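Local structure of hypothetical protein TM1553 (Thermotoga maritima, 1VRM) at residues 259-271 and 297-311. The protein probably transfers the FMN part of FAD onto target proteins, as flavin transferases of the ApbE family do. Numbering follows the deposited sequence.
Sequences ARGVWSVTIIAED and FPNMGAHLLIVLEGG
Trp-263 carries its CG beside its own backbone N (chi1 -73°), while Glu-309 runs out extended from a CG anti to its N (chi1 178°), and the two side chains cross at about a right angle. They meet at a classic beta bulge in the large antiparallel sheet of this ApbE-family protein, where strands 264-269 and 303-308, linked by helix 272-296, lie next to each other. Two residues, Trp-263 and Ser-264, are set against the single Val-307 of the other strand, whose O accepts from Trp-263 N at 2.9 Å and, on a lone pair, from Ser-264 N at 3.2 Å. The indole lays one face on the type II turn from Leu-308 to Gly-311. Glu-309 CA makes a CH-pi contact 3.6 Å from the centroid of its five-membered ring, almost on the normal, and Gly-310 N comes within 3.2 Å of CZ2. Gly-310 and Gly-311 suit their places, since both have positive phi and a CB would be pushed against the preceding carbonyl O. Arg-215 adds a cation-pi contact to the indole, and a water accepts a hydrogen bond from Trp-263 NE1 and donates one to Glu-309 OE2. With an alanine in place of Trp-263, the turn backbone is likely to lose its flat cover and that water its indole donor.

Beyond the bulge the strands pair regularly, and the residues alternate between two faces. Val-265, Ile-267, Leu-304 and Ile-306 make an apolar layer toward helix 272-296; Ile-267 CD1 is pressed tightly on Leu-304 CB, at 3.4 Å. On the other face one water links the short hydroxyl side chains of two buried residues: Thr-266 OG1, which also bonds to Thr-232 OG1, and Ser-264 OG each lie 2.8 Å from this water, which donates a hydrogen bond to Leu-305 O at 3.2 Å.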
ATOM      1  N   ALA A 259      -1.755  -6.688 -13.645  1.00  9.91           N
ATOM      2  CA  ALA A 259      -3.200  -6.877 -13.686  1.00  9.44           C
ATOM      3  C   ALA A 259      -3.805  -5.871 -14.693  1.00  7.78           C
ATOM      4  O   ALA A 259      -3.382  -4.719 -14.716  1.00  9.13           O
ATOM      5  CB  ALA A 259      -3.764  -6.638 -12.300  1.00 10.80           C
ATOM      6  N   ARG A 260      -4.754  -6.322 -15.516  1.00  9.74           N
ATOM      7  CA  ARG A 260      -5.314  -5.541 -16.609  1.00  9.66           C
ATOM      8  C   ARG A 260      -6.782  -5.181 -16.418  1.00 10.30           C
ATOM      9  O   ARG A 260      -7.435  -5.716 -15.511  1.00 15.29           O
ATOM     10  CB  ARG A 260      -5.136  -6.293 -17.933  1.00 14.20           C
ATOM     11  CG  ARG A 260      -3.653  -6.669 -18.240  1.00 13.08           C
ATOM     12  CD  ARG A 260      -2.789  -5.438 -18.317  1.00 15.20           C
ATOM     13  NE  ARG A 260      -1.453  -5.697 -18.862  1.00 11.12           N
ATOM     14  CZ  ARG A 260      -0.540  -4.745 -19.017  1.00 15.59           C
ATOM     15  NH1 ARG A 260      -0.809  -3.504 -18.658  1.00 16.18           N
ATOM     16  NH2 ARG A 260       0.657  -5.037 -19.503  1.00 11.09           N
ATOM     17  N   GLY A 261      -7.290  -4.232 -17.208  1.00  9.21           N
ATOM     18  CA  GLY A 261      -8.713  -3.949 -17.171  1.00  9.73           C
ATOM     19  C   GLY A 261      -9.123  -2.843 -16.221  1.00 10.40           C
ATOM     20  O   GLY A 261     -10.279  -2.420 -16.229  1.00 11.67           O
ATOM     21  N   VAL A 262      -8.153  -2.306 -15.480  1.00 10.03           N
ATOM     22  CA  VAL A 262      -8.426  -1.353 -14.385  1.00  8.88           C
ATOM     23  C   VAL A 262      -7.378  -0.235 -14.380  1.00  7.52           C
ATOM     24  O   VAL A 262      -6.177  -0.492 -14.517  1.00  9.01           O
ATOM     25  CB  VAL A 262      -8.394  -2.075 -12.993  1.00 11.90           C
ATOM     26  CG1 VAL A 262      -8.781  -1.089 -11.874  1.00 13.58           C
ATOM     27  CG2 VAL A 262      -9.292  -3.272 -12.982  1.00 17.64           C
ATOM     28  N   TRP A 263      -7.809   1.019 -14.269  1.00  7.06           N
ATOM     29  CA  TRP A 263      -6.909   2.136 -14.179  1.00  6.12           C
ATOM     30  C   TRP A 263      -6.595   2.527 -12.729  1.00  7.10           C
ATOM     31  O   TRP A 263      -5.436   2.826 -12.370  1.00  8.68           O
ATOM     32  CB  TRP A 263      -7.411   3.335 -14.966  1.00  9.33           C
ATOM     33  CG  TRP A 263      -7.295   3.172 -16.473  1.00  8.13           C
ATOM     34  CD1 TRP A 263      -6.583   2.235 -17.163  1.00 12.73           C
ATOM     35  CD2 TRP A 263      -7.869   4.045 -17.470  1.00 12.06           C
ATOM     36  NE1 TRP A 263      -6.710   2.452 -18.529  1.00 12.83           N
ATOM     37  CE2 TRP A 263      -7.476   3.565 -18.733  1.00 10.45           C
ATOM     38  CE3 TRP A 263      -8.644   5.186 -17.399  1.00 12.52           C
ATOM     39  CZ2 TRP A 263      -7.869   4.195 -19.923  1.00 11.97           C
ATOM     40  CZ3 TRP A 263      -9.031   5.810 -18.599  1.00 14.20           C
ATOM     41  CH2 TRP A 263      -8.649   5.306 -19.813  1.00 14.25           C
ATOM     42  N   SER A 264      -7.620   2.536 -11.884  1.00  6.13           N
ATOM     43  CA  SER A 264      -7.381   2.779 -10.448  1.00  6.74           C
ATOM     44  C   SER A 264      -8.465   2.250  -9.551  1.00  8.79           C
ATOM     45  O   SER A 264      -9.601   2.020  -9.984  1.00  7.12           O
ATOM     46  CB  SER A 264      -7.162   4.247 -10.159  1.00  9.93           C
ATOM     47  OG  SER A 264      -8.328   4.992 -10.388  1.00  8.99           O
ATOM     48  N   VAL A 265      -8.095   1.996  -8.302  1.00  6.42           N
ATOM     49  CA  VAL A 265      -9.076   1.624  -7.283  1.00  5.67           C
ATOM     50  C   VAL A 265      -8.727   2.445  -6.042  1.00  8.45           C
ATOM     51  O   VAL A 265      -7.565   2.462  -5.633  1.00  7.79           O
ATOM     52  CB  VAL A 265      -8.987   0.138  -6.901  1.00  6.82           C
ATOM     53  CG1 VAL A 265      -9.857  -0.168  -5.669  1.00  9.13           C
ATOM     54  CG2 VAL A 265      -9.339  -0.790  -8.083  1.00  7.67           C
ATOM     55  N   THR A 266      -9.736   3.106  -5.484  1.00  6.11           N
ATOM     56  CA  THR A 266      -9.616   3.976  -4.315  1.00  4.88           C
ATOM     57  C   THR A 266     -10.487   3.385  -3.219  1.00  6.95           C
ATOM     58  O   THR A 266     -11.662   3.055  -3.474  1.00  7.04           O
ATOM     59  CB  THR A 266     -10.132   5.423  -4.617  1.00  7.38           C
ATOM     60  OG1 THR A 266      -9.341   6.027  -5.690  1.00  9.36           O
ATOM     61  CG2 THR A 266     -10.091   6.247  -3.389  1.00  9.92           C
ATOM     62  N   ILE A 267      -9.894   3.196  -2.048  1.00  4.43           N
ATOM     63  CA  ILE A 267     -10.576   2.594  -0.917  1.00  5.59           C
ATOM     64  C   ILE A 267     -10.547   3.535   0.266  1.00  6.69           C
ATOM     65  O   ILE A 267      -9.499   4.020   0.648  1.00  5.74           O
ATOM     66  CB  ILE A 267      -9.823   1.339  -0.451  1.00  5.97           C
ATOM     67  CG1 ILE A 267      -9.704   0.314  -1.574  1.00 11.36           C
ATOM     68  CG2 ILE A 267     -10.379   0.718   0.781  1.00  6.43           C
ATOM     69  CD1 ILE A 267     -10.922  -0.213  -2.021  1.00 13.70           C
ATOM     70  N   ILE A 268     -11.734   3.759   0.817  1.00  4.71           N
ATOM     71  CA  ILE A 268     -11.892   4.406   2.118  1.00  4.39           C
ATOM     72  C   ILE A 268     -12.071   3.320   3.167  1.00  7.07           C
ATOM     73  O   ILE A 268     -12.899   2.419   3.019  1.00  6.29           O
ATOM     74  CB  ILE A 268     -13.122   5.315   2.133  1.00  5.86           C
ATOM     75  CG1 ILE A 268     -13.004   6.413   1.073  1.00  8.45           C
ATOM     76  CG2 ILE A 268     -13.347   5.825   3.566  1.00  8.38           C
ATOM     77  CD1 ILE A 268     -14.312   7.154   0.827  1.00  6.99           C
ATOM     78  N   ALA A 269     -11.278   3.398   4.234  1.00  5.62           N
ATOM     79  CA  ALA A 269     -11.330   2.412   5.303  1.00  5.00           C
ATOM     80  C   ALA A 269     -11.007   3.050   6.664  1.00  6.62           C
ATOM     81  O   ALA A 269     -10.630   4.226   6.742  1.00  7.30           O
ATOM     82  CB  ALA A 269     -10.420   1.232   5.056  1.00  7.50           C
ATOM     83  N   GLU A 270     -11.194   2.256   7.707  1.00  8.56           N
ATOM     84  CA  GLU A 270     -10.911   2.698   9.042  1.00  7.42           C
ATOM     85  C   GLU A 270      -9.465   3.018   9.301  1.00  6.61           C
ATOM     86  O   GLU A 270      -9.164   3.882  10.164  1.00 10.09           O
ATOM     87  CB  GLU A 270     -11.420   1.704  10.095  1.00 10.38           C
ATOM     88  CG  GLU A 270     -11.463   2.296  11.476  1.00 26.31           C
ATOM     89  N   ASP A 271      -8.571   2.304   8.613  1.00  8.52           N
ATOM     90  CA  ASP A 271      -7.166   2.511   8.791  1.00  9.50           C
ATOM     91  C   ASP A 271      -6.448   2.358   7.477  1.00  8.87           C
ATOM     92  O   ASP A 271      -6.972   1.793   6.480  1.00  7.90           O
ATOM     93  CB  ASP A 271      -6.566   1.599   9.835  1.00 11.81           C
ATOM     94  CG  ASP A 271      -6.762   0.172   9.516  1.00 13.10           C
ATOM     95  OD1 ASP A 271      -6.205  -0.318   8.543  1.00 19.72           O
ATOM     96  OD2 ASP A 271      -7.533  -0.476  10.259  1.00 37.62           O
ATOM     97  N   PHE A 297     -16.400  -5.802  -1.442  1.00  5.43           N
ATOM     98  CA  PHE A 297     -15.369  -5.064  -0.713  1.00  4.61           C
ATOM     99  C   PHE A 297     -15.860  -4.269   0.473  1.00  5.91           C
ATOM    100  O   PHE A 297     -15.195  -4.272   1.513  1.00  6.06           O
ATOM    101  CB  PHE A 297     -14.472  -4.238  -1.647  1.00  6.37           C
ATOM    102  CG  PHE A 297     -13.291  -5.012  -2.143  1.00  8.08           C
ATOM    103  CD1 PHE A 297     -13.437  -6.267  -2.682  1.00  7.93           C
ATOM    104  CD2 PHE A 297     -12.005  -4.519  -1.986  1.00 10.63           C
ATOM    105  CE1 PHE A 297     -12.330  -7.000  -3.128  1.00 10.42           C
ATOM    106  CE2 PHE A 297     -10.921  -5.217  -2.449  1.00 10.53           C
ATOM    107  CZ  PHE A 297     -11.074  -6.457  -2.997  1.00  9.49           C
ATOM    108  N   PRO A 298     -17.005  -3.588   0.357  1.00  6.56           N
ATOM    109  CA  PRO A 298     -17.530  -2.826   1.497  1.00  7.77           C
ATOM    110  C   PRO A 298     -17.794  -3.699   2.683  1.00 10.28           C
ATOM    111  O   PRO A 298     -17.644  -3.233   3.818  1.00  7.11           O
ATOM    112  CB  PRO A 298     -18.807  -2.211   0.964  1.00  8.64           C
ATOM    113  CG  PRO A 298     -18.546  -2.096  -0.553  1.00  8.14           C
ATOM    114  CD  PRO A 298     -17.757  -3.312  -0.887  1.00  6.52           C
ATOM    115  N   ASN A 299     -18.103  -4.963   2.452  1.00  8.45           N
ATOM    116  CA  ASN A 299     -18.320  -5.871   3.589  1.00  8.19           C
ATOM    117  C   ASN A 299     -17.058  -6.349   4.301  1.00  9.81           C
ATOM    118  O   ASN A 299     -17.133  -7.059   5.308  1.00 13.19           O
ATOM    119  CB  ASN A 299     -19.187  -7.024   3.155  1.00  9.66           C
ATOM    120  CG  ASN A 299     -20.521  -6.569   2.656  1.00  9.39           C
ATOM    121  OD1 ASN A 299     -21.095  -5.622   3.173  1.00 10.08           O
ATOM    122  ND2 ASN A 299     -21.041  -7.219   1.598  1.00 12.50           N
HETATM  123  N   MSE A 300     -15.903  -6.001   3.744  1.00 10.88           N
HETATM  124  CA  MSE A 300     -14.595  -6.161   4.368  1.00 14.68           C
HETATM  125  C   MSE A 300     -14.093  -4.841   4.958  1.00 11.68           C
HETATM  126  O   MSE A 300     -12.969  -4.765   5.449  1.00 15.22           O
HETATM  127  CB  MSE A 300     -13.580  -6.611   3.352  1.00 14.22           C
HETATM  128  CG  MSE A 300     -13.723  -8.035   2.985  1.00 20.27           C
HETATM  129 SE   MSE A 300     -12.180  -8.515   1.778  1.00 46.86          SE
HETATM  130  CE  MSE A 300     -12.687  -7.563   0.288  1.00 19.84           C
ATOM    131  N   GLY A 301     -14.946  -3.822   4.913  1.00  9.80           N
ATOM    132  CA  GLY A 301     -14.626  -2.495   5.380  1.00 10.40           C
ATOM    133  C   GLY A 301     -13.871  -1.641   4.358  1.00 10.81           C
ATOM    134  O   GLY A 301     -13.213  -0.663   4.722  1.00 11.23           O
ATOM    135  N   ALA A 302     -13.973  -1.990   3.085  1.00  8.81           N
ATOM    136  CA  ALA A 302     -13.271  -1.267   2.021  1.00  6.80           C
ATOM    137  C   ALA A 302     -14.335  -0.597   1.084  1.00  6.65           C
ATOM    138  O   ALA A 302     -14.883  -1.254   0.210  1.00  8.66           O
ATOM    139  CB  ALA A 302     -12.399  -2.270   1.240  1.00  7.88           C
ATOM    140  N   HIS A 303     -14.629   0.679   1.318  1.00  5.02           N
ATOM    141  CA  HIS A 303     -15.615   1.418   0.607  1.00  6.29           C
ATOM    142  C   HIS A 303     -14.954   2.013  -0.587  1.00  7.87           C
ATOM    143  O   HIS A 303     -14.007   2.805  -0.433  1.00  8.59           O
ATOM    144  CB  HIS A 303     -16.213   2.444   1.560  1.00  7.06           C
ATOM    145  CG  HIS A 303     -16.698   1.766   2.801  1.00  8.83           C
ATOM    146  ND1 HIS A 303     -17.770   0.890   2.790  1.00 12.41           N
ATOM    147  CD2 HIS A 303     -16.121   1.643   4.023  1.00 12.58           C
ATOM    148  CE1 HIS A 303     -17.861   0.302   3.977  1.00 13.92           C
ATOM    149  NE2 HIS A 303     -16.881   0.744   4.742  1.00 10.45           N
ATOM    150  N   LEU A 304     -15.434   1.686  -1.789  1.00  6.10           N
ATOM    151  CA  LEU A 304     -14.569   1.876  -2.944  1.00  6.00           C
ATOM    152  C   LEU A 304     -15.123   2.540  -4.172  1.00  5.94           C
ATOM    153  O   LEU A 304     -16.335   2.563  -4.425  1.00  6.43           O
ATOM    154  CB  LEU A 304     -13.963   0.582  -3.357  1.00  9.25           C
ATOM    155  CG  LEU A 304     -14.794  -0.414  -4.112  1.00 10.68           C
ATOM    156  CD1 LEU A 304     -13.910  -1.575  -4.546  1.00 15.13           C
ATOM    157  CD2 LEU A 304     -15.975  -0.902  -3.273  1.00 14.35           C
ATOM    158  N   LEU A 305     -14.187   3.062  -4.949  1.00  6.40           N
ATOM    159  CA  LEU A 305     -14.452   3.628  -6.259  1.00  6.05           C
ATOM    160  C   LEU A 305     -13.428   3.028  -7.210  1.00  6.51           C
ATOM    161  O   LEU A 305     -12.220   3.099  -6.934  1.00  7.44           O
ATOM    162  CB  LEU A 305     -14.269   5.138  -6.235  1.00  6.44           C
ATOM    163  CG  LEU A 305     -14.472   5.909  -7.548  1.00  7.97           C
ATOM    164  CD1 LEU A 305     -14.791   7.331  -7.292  1.00 10.68           C
ATOM    165  CD2 LEU A 305     -13.215   5.863  -8.400  1.00 12.91           C
ATOM    166  N   ILE A 306     -13.889   2.461  -8.322  1.00  4.98           N
ATOM    167  CA  ILE A 306     -13.028   1.861  -9.332  1.00  6.26           C
ATOM    168  C   ILE A 306     -13.133   2.679 -10.619  1.00  7.26           C
ATOM    169  O   ILE A 306     -14.218   3.010 -11.054  1.00  7.61           O
ATOM    170  CB  ILE A 306     -13.479   0.419  -9.665  1.00  6.09           C
ATOM    171  CG1 ILE A 306     -13.504  -0.454  -8.421  1.00  9.69           C
ATOM    172  CG2 ILE A 306     -12.603  -0.171 -10.752  1.00  9.19           C
ATOM    173  CD1 ILE A 306     -14.177  -1.739  -8.600  1.00 11.08           C
ATOM    174  N   VAL A 307     -11.989   2.990 -11.236  1.00  5.09           N
ATOM    175  CA  VAL A 307     -11.982   3.544 -12.575  1.00  5.10           C
ATOM    176  C   VAL A 307     -11.521   2.414 -13.482  1.00  6.87           C
ATOM    177  O   VAL A 307     -10.367   1.972 -13.400  1.00  6.89           O
ATOM    178  CB  VAL A 307     -11.016   4.716 -12.719  1.00  6.36           C
ATOM    179  CG1 VAL A 307     -11.089   5.251 -14.188  1.00 10.84           C
ATOM    180  CG2 VAL A 307     -11.315   5.806 -11.697  1.00  7.80           C
ATOM    181  N   LEU A 308     -12.434   1.917 -14.290  1.00  5.63           N
ATOM    182  CA  LEU A 308     -12.136   0.823 -15.182  1.00  8.74           C
ATOM    183  C   LEU A 308     -11.323   1.337 -16.382  1.00  7.72           C
ATOM    184  O   LEU A 308     -11.313   2.530 -16.654  1.00  8.47           O
ATOM    185  CB  LEU A 308     -13.426   0.200 -15.661  1.00  8.93           C
ATOM    186  CG  LEU A 308     -14.272  -0.424 -14.574  1.00 10.98           C
ATOM    187  CD1 LEU A 308     -15.658  -0.691 -15.155  1.00 13.75           C
ATOM    188  CD2 LEU A 308     -13.573  -1.666 -14.030  1.00 12.45           C
ATOM    189  N   GLU A 309     -10.601   0.435 -17.024  1.00  9.43           N
ATOM    190  CA  GLU A 309      -9.923   0.776 -18.263  1.00 10.50           C
ATOM    191  C   GLU A 309     -10.922   1.398 -19.212  1.00 10.34           C
ATOM    192  O   GLU A 309     -11.983   0.845 -19.445  1.00 11.93           O
ATOM    193  CB  GLU A 309      -9.310  -0.458 -18.873  1.00 14.31           C
ATOM    194  CG  GLU A 309      -8.624  -0.228 -20.205  1.00 17.20           C
ATOM    195  CD  GLU A 309      -7.987  -1.504 -20.681  1.00 22.17           C
ATOM    196  OE1 GLU A 309      -8.596  -2.589 -20.503  1.00 32.10           O
ATOM    197  OE2 GLU A 309      -6.865  -1.408 -21.248  1.00 45.62           O
ATOM    198  N   GLY A 310     -10.587   2.553 -19.749  1.00 13.18           N
ATOM    199  CA  GLY A 310     -11.502   3.279 -20.632  1.00 11.23           C
ATOM    200  C   GLY A 310     -12.164   4.436 -19.938  1.00 13.62           C
ATOM    201  O   GLY A 310     -12.628   5.378 -20.577  1.00 15.63           O
ATOM    202  N   GLY A 311     -12.179   4.405 -18.604  1.00 10.87           N
ATOM    203  CA  GLY A 311     -12.576   5.575 -17.823  1.00  8.87           C
ATOM    204  C   GLY A 311     -13.891   5.504 -17.045  1.00  9.25           C
ATOM    205  O   GLY A 311     -14.186   6.416 -16.258  1.00 11.67           O
TER
HETATM  206  O   HOH W   1      -5.460  -2.983 -19.103  1.00 29.32           O
HETATM  207  O   HOH W   2      -5.072   1.241 -20.530  1.00 24.36           O
HETATM  208  O   HOH W   3      -9.980   4.976  -8.182  1.00 12.28           O
HETATM  209  O   HOH W   4     -12.678  -0.198   7.337  1.00 11.43           O